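PDB 5D6A: predicted ATPase of the ABC class from Vibrio vulnificus, which probably binds and hydrolyses ATP as an ABC-class ATPase, its P-loop domain here holding the ATP analogue AMP-PNP. Local coordinates for residues A[64-69]-A[149-154]; A[190-195]-A[244-249]. One frame throughout, in Å; residues are numbered along the deposited sequence.

Interaction 1: A[64-69]-A[149-154]; sequences SDPYAS and EGRDIL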
loop_
_atom_site.group_PDB
_atom_site.type_symbol
_atom_site.label_atom_id
_atom_site.label_comp_id
_atom_site.label_asym_id
_atom_site.label_seq_id
_atom_site.Cartn_x
_atom_site.Cartn_y
_atom_site.Cartn_z
ATOM N N SER A 64 -23.677 -10.138 -15.535
ATOM C CA SER A 64 -24.793 -10.878 -14.949
ATOM C C SER A 64 -25.533 -10.061 -13.892
ATOM O O SER A 64 -26.516 -10.528 -13.318
ATOM C CB SER A 64 -24.281 -12.172 -14.312
ATOM O OG SER A 64 -23.371 -11.894 -13.260
ATOM N N ASP A 65 -25.068 -8.840 -13.647
ATOM C CA ASP A 65 -25.656 -7.993 -12.621
ATOM C C ASP A 65 -25.363 -6.520 -12.912
ATOM O O ASP A 65 -24.220 -6.170 -13.206
ATOM C CB ASP A 65 -25.052 -8.389 -11.265
ATOM C CG ASP A 65 -25.564 -7.542 -10.109
ATOM O OD1 ASP A 65 -26.756 -7.168 -10.108
ATOM O OD2 ASP A 65 -24.769 -7.276 -9.179
ATOM N N PRO A 66 -26.393 -5.651 -12.847
ATOM C CA PRO A 66 -26.164 -4.222 -13.065
ATOM C C PRO A 66 -25.042 -3.663 -12.189
ATOM O O PRO A 66 -24.318 -2.761 -12.615
ATOM C CB PRO A 66 -27.497 -3.591 -12.661
ATOM C CG PRO A 66 -28.513 -4.640 -12.931
ATOM C CD PRO A 66 -27.832 -5.973 -12.779
ATOM N N TYR A 67 -24.905 -4.206 -10.980
ATOM C CA TYR A 67 -23.875 -3.761 -10.036
ATOM C C TYR A 67 -22.543 -4.520 -10.157
ATOM O O TYR A 67 -21.673 -4.382 -9.296
ATOM C CB TYR A 67 -24.398 -3.838 -8.595
ATOM C CG TYR A 67 -25.576 -2.923 -8.325
ATOM C CD1 TYR A 67 -25.383 -1.565 -8.075
ATOM C CD2 TYR A 67 -26.878 -3.415 -8.307
ATOM C CE1 TYR A 67 -26.453 -0.723 -7.825
ATOM C CE2 TYR A 67 -27.957 -2.580 -8.056
ATOM C CZ TYR A 67 -27.739 -1.236 -7.816
ATOM O OH TYR A 67 -28.804 -0.403 -7.567
ATOM N N ALA A 68 -22.383 -5.313 -11.215
ATOM C CA ALA A 68 -21.134 -6.038 -11.448
ATOM C C ALA A 68 -20.367 -5.296 -12.536
ATOM O O ALA A 68 -20.865 -4.305 -13.071
ATOM C CB ALA A 68 -21.414 -7.470 -11.871
ATOM N N SER A 69 -19.163 -5.760 -12.862
ATOM C CA SER A 69 -18.361 -5.114 -13.904
ATOM C C SER A 69 -19.178 -4.988 -15.187
ATOM O O SER A 69 -19.822 -5.945 -15.614
ATOM C CB SER A 69 -17.076 -5.893 -14.169
ATOM O OG SER A 69 -16.248 -5.909 -13.021
ATOM N N GLU A 149 -34.482 -1.673 -14.161
ATOM C CA GLU A 149 -35.219 -1.108 -13.023
ATOM C C GLU A 149 -35.053 -2.030 -11.814
ATOM O O GLU A 149 -36.014 -2.626 -11.324
ATOM C CB GLU A 149 -36.703 -0.891 -13.372
ATOM C CG GLU A 149 -37.444 -2.127 -13.874
ATOM C CD GLU A 149 -38.921 -1.882 -14.138
ATOM O OE1 GLU A 149 -39.368 -0.720 -14.034
ATOM O OE2 GLU A 149 -39.640 -2.858 -14.452
ATOM N N GLY A 150 -33.818 -2.127 -11.332
ATOM C CA GLY A 150 -33.487 -3.003 -10.216
ATOM C C GLY A 150 -32.965 -4.306 -10.787
ATOM O O GLY A 150 -31.834 -4.711 -10.509
ATOM N N ARG A 151 -33.800 -4.960 -11.593
ATOM C CA ARG A 151 -33.418 -6.217 -12.240
ATOM C C ARG A 151 -34.136 -6.395 -13.583
ATOM O O ARG A 151 -33.620 -7.060 -14.478
ATOM C CB ARG A 151 -33.738 -7.398 -11.330
ATOM C CG ARG A 151 -33.037 -8.700 -11.697
ATOM C CD ARG A 151 -31.548 -8.625 -11.388
ATOM N NE ARG A 151 -30.890 -9.925 -11.506
ATOM C CZ ARG A 151 -29.607 -10.151 -11.222
ATOM N NH1 ARG A 151 -29.107 -11.374 -11.359
ATOM N NH2 ARG A 151 -28.820 -9.165 -10.799
ATOM N N ASP A 152 -35.332 -5.820 -13.717
ATOM C CA ASP A 152 -36.079 -5.917 -14.970
ATOM C C ASP A 152 -35.428 -5.022 -16.026
ATOM O O ASP A 152 -35.095 -3.867 -15.760
ATOM C CB ASP A 152 -37.550 -5.539 -14.767
ATOM C CG ASP A 152 -38.256 -6.441 -13.769
ATOM O OD1 ASP A 152 -37.592 -7.316 -13.173
ATOM O OD2 ASP A 152 -39.477 -6.269 -13.576
ATOM N N ILE A 153 -35.260 -5.570 -17.224
ATOM C CA ILE A 153 -34.601 -4.865 -18.322
ATOM C C ILE A 153 -35.373 -3.669 -18.878
ATOM O O ILE A 153 -36.563 -3.764 -19.177
ATOM C CB ILE A 153 -34.304 -5.830 -19.494
ATOM C CG1 ILE A 153 -33.354 -6.942 -19.034
ATOM C CG2 ILE A 153 -33.721 -5.072 -20.683
ATOM C CD1 ILE A 153 -32.998 -7.948 -20.109
ATOM N N LEU A 154 -34.664 -2.547 -19.013
ATOM C CA LEU A 154 -35.206 -1.331 -19.605
ATOM C C LEU A 154 -34.668 -1.279 -21.028
ATOM O O LEU A 154 -33.606 -0.710 -21.284
ATOM C CB LEU A 154 -34.770 -0.088 -18.825
ATOM C CG LEU A 154 -35.318 0.071 -17.407
ATOM C CD1 LEU A 154 -34.687 1.282 -16.733
ATOM C CD2 LEU A 154 -36.837 0.189 -17.422
#

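Interaction 2: A[190-195]-A[244-249]; sequences VVEDQE and HAPNRG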
loop_
_atom_site.group_PDB
_atom_site.type_symbol
_atom_site.label_atom_id
_atom_site.label_comp_id
_atom_site.label_asym_id
_atom_site.label_seq_id
_atom_site.Cartn_x
_atom_site.Cartn_y
_atom_site.Cartn_z
ATOM N N VAL A 190 4.006 15.478 -29.898
ATOM C CA VAL A 190 4.707 15.456 -28.618
ATOM C C VAL A 190 5.135 14.032 -28.283
ATOM O O VAL A 190 6.228 13.817 -27.762
ATOM C CB VAL A 190 3.851 16.045 -27.478
ATOM C CG1 VAL A 190 4.533 15.852 -26.131
ATOM C CG2 VAL A 190 3.589 17.523 -27.726
ATOM N N VAL A 191 4.280 13.061 -28.592
ATOM C CA VAL A 191 4.601 11.656 -28.333
ATOM C C VAL A 191 5.714 11.199 -29.268
ATOM O O VAL A 191 6.625 10.485 -28.852
ATOM C CB VAL A 191 3.372 10.741 -28.494
ATOM C CG1 VAL A 191 3.761 9.281 -28.286
ATOM C CG2 VAL A 191 2.281 11.143 -27.511
ATOM N N GLU A 192 5.633 11.616 -30.530
ATOM C CA GLU A 192 6.650 11.263 -31.518
ATOM C C GLU A 192 7.997 11.846 -31.089
ATOM O O GLU A 192 9.035 11.194 -31.222
ATOM C CB GLU A 192 6.263 11.780 -32.906
ATOM C CG GLU A 192 7.202 11.343 -34.022
ATOM C CD GLU A 192 6.751 11.816 -35.392
ATOM O OE1 GLU A 192 6.104 12.880 -35.479
ATOM O OE2 GLU A 192 7.058 11.131 -36.391
ATOM N N ASP A 193 7.967 13.076 -30.577
ATOM C CA ASP A 193 9.175 13.735 -30.098
ATOM C C ASP A 193 9.756 12.971 -28.913
ATOM O O ASP A 193 10.968 12.787 -28.825
ATOM C CB ASP A 193 8.891 15.188 -29.698
ATOM C CG ASP A 193 8.606 16.090 -30.894
ATOM O OD1 ASP A 193 8.647 15.609 -32.050
ATOM O OD2 ASP A 193 8.354 17.294 -30.672
ATOM N N GLN A 194 8.888 12.529 -28.006
ATOM C CA GLN A 194 9.326 11.758 -26.840
ATOM C C GLN A 194 10.042 10.469 -27.232
ATOM O O GLN A 194 11.073 10.130 -26.651
ATOM C CB GLN A 194 8.150 11.460 -25.914
ATOM C CG GLN A 194 7.780 12.642 -25.040
ATOM C CD GLN A 194 6.509 12.425 -24.247
ATOM O OE1 GLN A 194 6.540 12.299 -23.025
ATOM N NE2 GLN A 194 5.383 12.359 -24.943
ATOM N N GLU A 195 9.502 9.757 -28.217
ATOM C CA GLU A 195 10.131 8.524 -28.677
ATOM C C GLU A 195 11.473 8.852 -29.321
ATOM O O GLU A 195 12.479 8.202 -29.036
ATOM C CB GLU A 195 9.229 7.782 -29.668
ATOM C CG GLU A 195 9.817 6.479 -30.201
ATOM C CD GLU A 195 10.116 5.460 -29.111
ATOM O OE1 GLU A 195 9.546 5.569 -28.001
ATOM O OE2 GLU A 195 10.916 4.534 -29.373
ATOM N N HIS A 244 17.419 16.727 -30.330
ATOM C CA HIS A 244 16.613 17.197 -31.452
ATOM C C HIS A 244 15.370 16.347 -31.665
ATOM O O HIS A 244 15.458 15.133 -31.803
ATOM C CB HIS A 244 17.452 17.196 -32.733
ATOM C CG HIS A 244 16.720 17.702 -33.938
ATOM N ND1 HIS A 244 16.038 16.870 -34.800
ATOM C CD2 HIS A 244 16.561 18.956 -34.424
ATOM C CE1 HIS A 244 15.493 17.589 -35.766
ATOM N NE2 HIS A 244 15.796 18.858 -35.561
ATOM N N ALA A 245 14.213 17.000 -31.689
ATOM C CA ALA A 245 12.948 16.322 -31.933
ATOM C C ALA A 245 12.455 16.712 -33.327
ATOM O O ALA A 245 12.640 17.854 -33.754
ATOM C CB ALA A 245 11.930 16.700 -30.875
ATOM N N PRO A 246 11.816 15.770 -34.038
ATOM C CA PRO A 246 11.350 16.038 -35.403
ATOM C C PRO A 246 10.306 17.146 -35.533
ATOM O O PRO A 246 10.216 17.780 -36.584
ATOM C CB PRO A 246 10.764 14.691 -35.851
ATOM C CG PRO A 246 10.454 13.959 -34.593
ATOM C CD PRO A 246 11.472 14.410 -33.591
ATOM N N ASN A 247 9.534 17.386 -34.478
ATOM C CA ASN A 247 8.484 18.402 -34.525
ATOM C C ASN A 247 8.854 19.690 -33.806
ATOM O O ASN A 247 8.766 20.768 -34.386
ATOM C CB ASN A 247 7.195 17.820 -33.961
ATOM C CG ASN A 247 6.720 16.619 -34.752
ATOM O OD1 ASN A 247 6.590 16.686 -35.976
ATOM N ND2 ASN A 247 6.455 15.514 -34.062
ATOM N N ARG A 248 9.270 19.581 -32.550
ATOM C CA ARG A 248 9.641 20.760 -31.770
ATOM C C ARG A 248 10.990 21.336 -32.203
ATOM O O ARG A 248 11.221 22.545 -32.085
ATOM C CB ARG A 248 9.658 20.436 -30.273
ATOM C CG ARG A 248 10.074 21.612 -29.406
ATOM C CD ARG A 248 9.930 21.321 -27.924
ATOM N NE ARG A 248 10.487 22.411 -27.124
ATOM C CZ ARG A 248 10.501 22.447 -25.794
ATOM N NH1 ARG A 248 9.979 21.448 -25.086
ATOM N NH2 ARG A 248 11.035 23.490 -25.166
ATOM N N GLY A 249 11.872 20.472 -32.707
ATOM C CA GLY A 249 13.198 20.894 -33.147
ATOM C C GLY A 249 14.214 20.692 -32.040
ATOM O O GLY A 249 14.166 19.692 -31.323
HETATM O O HOH W 1 5.144 14.550 -37.844
#

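Interaction 1: A[64-69]-A[149-154]
Asp65 and Arg151 join the two loops through a salt bridge, OD1 of Asp65 lying 3.0 Å from NH2 of Arg151. The carboxylate oxygen comes to the edge of the guanidinium, near its plane, while the two flat groups are turned 46° against each other, and the bridge runs through a single oxygen and a single nitrogen. NH1 of the same guanidinium passes 3.4 Å from the carbonyl O of Ser64, approached obliquely. The Pro66 ring crosses the arginine side chain at about a right angle: its CD is 3.9 Å from Arg151 NH2, and its CG is 4.1 Å from the carbonyl O of Gly150. The arginine leaves its backbone with CG anti to N and then bends at chi2 (71°), which swings the guanidinium across to the 64-69 loop. Within 64-69, Asp65 opens a type I turn closed by Ala68 N on Asp65 O, at 2.8 Å. At Gly150 phi is positive (96°), a conformation in which a side chain would press on the preceding carbonyl O, and Glu149 N bonds to Asp152 O where the chain reverses. Farther out, Tyr40 touches Pro66 and Asn39 touches Arg151. The second subunit also packs here, its Tyr67 on Asp65 and its Arg151 on Arg151, which places the contact at the dimer interface. The arrangement is a salt-bridged pair of surface turns: the 56-61/71-78 connection meets the 148-149/152-153 hairpin within the N-terminal region of this ABC-class ATPase.

Interaction 2: A[190-195]-A[244-249]
Asp193, on helix 181-199, turns its carboxylate into the tight beta hairpin between strands 240-245 and 249-257, where it accepts from two successive backbone amides of the turn. OD1 takes the N-H of Asn247 at 3.1 Å, and OD2 takes that of Arg248, also at 3.1 Å. Both donors arrive on the syn side of their oxygens, yet well out of the carboxylate plane, and the two N-H bonds are equally bent. Asp193 CG lies beside the backbone N (chi1 -71°), which carries the carboxylate over to the turn; there the Ala245 methyl packs against it, CB 3.4 Å from Asp193 CG. The Asn247 side chain crosses that of Asp193 obliquely, its amide plane 30° from the carboxylate, and ND2 adds a weak bond to OD1. The straighter bond of that amide goes to Glu192: ND2 reaches OE1 at 3.0 Å with an N-H angle of 162°, meeting the oxygen on its anti side. Here the two side chains cross at about a right angle. Glu192 attains this position by extending from the helix, CG anti to its backbone N, and its other oxygen is held by Ser91 OG. Pro246 adds a nonpolar touch, CG to Glu192 CG, while its CD rests 3.4 Å from Asp193 OD1. The hairpin itself is closed by reciprocal bonds between Ala245 and Gly249, and Arg248 extends past the aspartate to a cation-pi contact with Tyr293. Asn247 ND2 is also bonded to Gln189 O, one helical turn before Asp193. A water donates to both Glu192 OE1, at 3.1 Å, and Asn247 OD1, at 3.2 Å, bridging the two side chains.

The interactions follow each other in series: interaction 1, in the N-terminal part of the protein, closes before interaction 2, in the P-loop domain, opens. Their centres are about 47 Å apart and their nearest atoms about 29 Å, so they do not touch. They share no sheet. Interaction 1 joins the turn between strands 56-61 and 71-78 to the small hairpin 148-149/152-153, at the subunit interface. Interaction 2 pins helix 181-199 to an edge hairpin of the antiparallel sheet that contains strands 240-245 and 249-257. Helix 155-172 lies between them in sequence. Both are contacts within one chain, but only at interaction 1 does the second subunit also pack against the segments.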